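Putative secreted protein (Streptomyces sp. SirexAA-E, PDB 4PEY) cleaves glucose units successively from the non-reducing ends of beta-1,3-glucans such as laminarin, as a secreted exo-beta-1,3-glucanase of glycoside hydrolase family 55. Local coordinates at residues T487-W492 and V520-L525. The protein carries 1 engineered substitution. Numbering follows the deposited sequence. Where two conformers were deposited one is given.
Sequences TTHEGW and VKFHDL
Two neighbouring parallel strands of the right-handed beta-helix scaffold of family 55 enzymes, 489-492 and 520-523, pair Glu490 with Lys521 and Trp492 with His523. Three backbone hydrogen bonds join them: Lys521 N to His489 O, Gly491 N to Lys521 O, and His523 N to Gly491 O.

Glu490, Trp492, Lys521 and His523 share one face. Glu490 CG is anti to the backbone N (chi1 -162°), and the chain extended beyond it takes the carboxylate to the edge of His523, where NE2 donates to OE2 at 2.7 Å. The oxygen lies near the imidazole plane and accepts through its anti lone pair. Lys521 runs alongside Glu490 in the same direction; its NZ is 3.7 Å from Glu490 OE2, a long salt bridge, and a water joins NZ to Glu490 OE1. His523 lies against one face of the Trp492 indole in an offset stack, planes 25° apart, its CD2 toward the rim and 3.2 Å from Trp492 NE1, while Glu490 CG packs over the same face.

On the buried face His489 CD2 meets Phe522 CZ at 3.9 Å, and His489 NE2 is hydrogen-bonded to Tyr480 OH. Glycine suits position 491 because a CB there would collide with Phe522 CD2.

An alanine at Glu490 would probably leave His523 NE2 without its acceptor and Lys521 without its countercharge, setting the imidazole freer to turn against the indole. Bonded at its edge and offset-stacked, His523 is probably restricted in rotation; the carboxylate would tend to favour a protonated imidazole, an effect the Lys521 charge would probably offset in part.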
loop_
_atom_site.group_PDB
_atom_site.type_symbol
_atom_site.label_atom_id
_atom_site.label_comp_id
_atom_site.label_asym_id
_atom_site.label_seq_id
_atom_site.Cartn_x
_atom_site.Cartn_y
_atom_site.Cartn_z
ATOM N N THR A 487 17.341 -18.870 -8.179
ATOM C CA THR A 487 17.731 -20.004 -7.343
ATOM C C THR A 487 17.069 -19.974 -5.954
ATOM O O THR A 487 16.776 -21.017 -5.360
ATOM C CB THR A 487 19.268 -20.036 -7.182
ATOM O OG1 THR A 487 19.872 -20.118 -8.477
ATOM C CG2 THR A 487 19.716 -21.224 -6.343
ATOM N N THR A 488 16.860 -18.769 -5.423
ATOM C CA THR A 488 16.329 -18.605 -4.074
ATOM C C THR A 488 15.201 -17.579 -4.050
ATOM O O THR A 488 15.343 -16.486 -4.592
ATOM C CB THR A 488 17.442 -18.175 -3.085
ATOM O OG1 THR A 488 18.560 -19.062 -3.205
ATOM C CG2 THR A 488 16.936 -18.200 -1.651
ATOM N N HIS A 489 14.088 -17.940 -3.420
ATOM C CA HIS A 489 12.928 -17.064 -3.296
ATOM C C HIS A 489 12.024 -17.627 -2.220
ATOM O O HIS A 489 11.974 -18.833 -2.040
ATOM C CB HIS A 489 12.148 -16.955 -4.617
ATOM C CG HIS A 489 11.117 -15.866 -4.615
ATOM N ND1 HIS A 489 11.413 -14.571 -4.979
ATOM C CD2 HIS A 489 9.807 -15.875 -4.274
ATOM C CE1 HIS A 489 10.326 -13.824 -4.861
ATOM N NE2 HIS A 489 9.334 -14.592 -4.443
ATOM N N GLU A 490 11.296 -16.775 -1.512
ATOM C CA GLU A 490 10.323 -17.300 -0.563
ATOM C C GLU A 490 9.139 -16.356 -0.413
ATOM O O GLU A 490 9.307 -15.142 -0.282
ATOM C CB GLU A 490 10.991 -17.573 0.793
ATOM C CG GLU A 490 10.194 -18.509 1.690
ATOM C CD GLU A 490 11.029 -19.126 2.801
ATOM O OE1 GLU A 490 12.167 -18.652 3.048
ATOM O OE2 GLU A 490 10.537 -20.088 3.435
ATOM N N GLY A 491 7.936 -16.921 -0.461
ATOM C CA GLY A 491 6.721 -16.142 -0.296
ATOM C C GLY A 491 5.753 -16.789 0.675
ATOM O O GLY A 491 5.683 -18.019 0.773
ATOM N N TRP A 492 5.006 -15.948 1.389
ATOM C CA TRP A 492 4.049 -16.380 2.411
ATOM C C TRP A 492 2.705 -15.663 2.266
ATOM O O TRP A 492 2.675 -14.428 2.234
ATOM C CB TRP A 492 4.558 -16.073 3.821
ATOM C CG TRP A 492 5.789 -16.763 4.343
ATOM C CD1 TRP A 492 5.823 -17.832 5.202
ATOM C CD2 TRP A 492 7.156 -16.372 4.139
ATOM N NE1 TRP A 492 7.121 -18.144 5.518
ATOM C CE2 TRP A 492 7.962 -17.267 4.881
ATOM C CE3 TRP A 492 7.774 -15.361 3.398
ATOM C CZ2 TRP A 492 9.356 -17.184 4.897
ATOM C CZ3 TRP A 492 9.162 -15.279 3.410
ATOM C CH2 TRP A 492 9.937 -16.185 4.160
ATOM N N VAL A 520 13.517 -22.295 -3.743
ATOM C CA VAL A 520 12.378 -21.484 -4.165
ATOM C C VAL A 520 11.133 -22.052 -3.499
ATOM O O VAL A 520 10.649 -23.114 -3.877
ATOM C CB VAL A 520 12.228 -21.471 -5.707
ATOM C CG1 VAL A 520 10.943 -20.760 -6.131
ATOM C CG2 VAL A 520 13.447 -20.820 -6.347
ATOM N N LYS A 521 10.627 -21.352 -2.489
ATOM C CA LYS A 521 9.607 -21.915 -1.611
ATOM C C LYS A 521 8.414 -21.000 -1.435
ATOM O O LYS A 521 8.569 -19.780 -1.339
ATOM C CB LYS A 521 10.211 -22.228 -0.231
ATOM C CG LYS A 521 11.356 -23.220 -0.284
ATOM C CD LYS A 521 11.791 -23.697 1.094
ATOM C CE LYS A 521 12.192 -22.560 1.991
ATOM N NZ LYS A 521 12.760 -23.100 3.259
ATOM N N PHE A 522 7.224 -21.595 -1.383
ATOM C CA PHE A 522 6.008 -20.840 -1.077
ATOM C C PHE A 522 5.213 -21.477 0.045
ATOM O O PHE A 522 5.204 -22.705 0.211
ATOM C CB PHE A 522 5.118 -20.693 -2.322
ATOM C CG PHE A 522 5.714 -19.809 -3.370
ATOM C CD1 PHE A 522 6.385 -20.354 -4.452
ATOM C CD2 PHE A 522 5.644 -18.428 -3.253
ATOM C CE1 PHE A 522 6.961 -19.535 -5.411
ATOM C CE2 PHE A 522 6.221 -17.604 -4.205
ATOM C CZ PHE A 522 6.869 -18.157 -5.290
ATOM N N HIS A 523 4.551 -20.621 0.809
ATOM C CA HIS A 523 3.731 -21.053 1.923
ATOM C C HIS A 523 2.375 -20.396 1.831
ATOM O O HIS A 523 2.294 -19.175 1.743
ATOM C CB HIS A 523 4.392 -20.693 3.255
ATOM C CG HIS A 523 5.846 -21.036 3.312
ATOM N ND1 HIS A 523 6.298 -22.303 3.613
ATOM C CD2 HIS A 523 6.949 -20.280 3.101
ATOM C CE1 HIS A 523 7.619 -22.312 3.585
ATOM N NE2 HIS A 523 8.040 -21.096 3.284
ATOM N N ASP A 524 1.323 -21.213 1.853
ATOM C CA ASP A 524 -0.057 -20.737 1.904
ATOM C C ASP A 524 -0.422 -19.912 0.665
ATOM O O ASP A 524 -0.586 -18.689 0.727
ATOM C CB ASP A 524 -0.306 -19.928 3.191
ATOM C CG ASP A 524 0.011 -20.711 4.456
ATOM O OD1 ASP A 524 0.248 -21.930 4.363
ATOM O OD2 ASP A 524 0.009 -20.106 5.558
ATOM N N LEU A 525 -0.557 -20.614 -0.458
ATOM C CA LEU A 525 -1.015 -20.039 -1.722
ATOM C C LEU A 525 -2.492 -20.332 -1.950
ATOM O O LEU A 525 -2.998 -21.378 -1.532
ATOM C CB LEU A 525 -0.224 -20.615 -2.896
ATOM C CG LEU A 525 1.291 -20.435 -2.899
ATOM C CD1 LEU A 525 1.889 -21.085 -4.137
ATOM C CD2 LEU A 525 1.647 -18.960 -2.829
HETATM O O HOH W 1 13.803 -20.619 4.152
#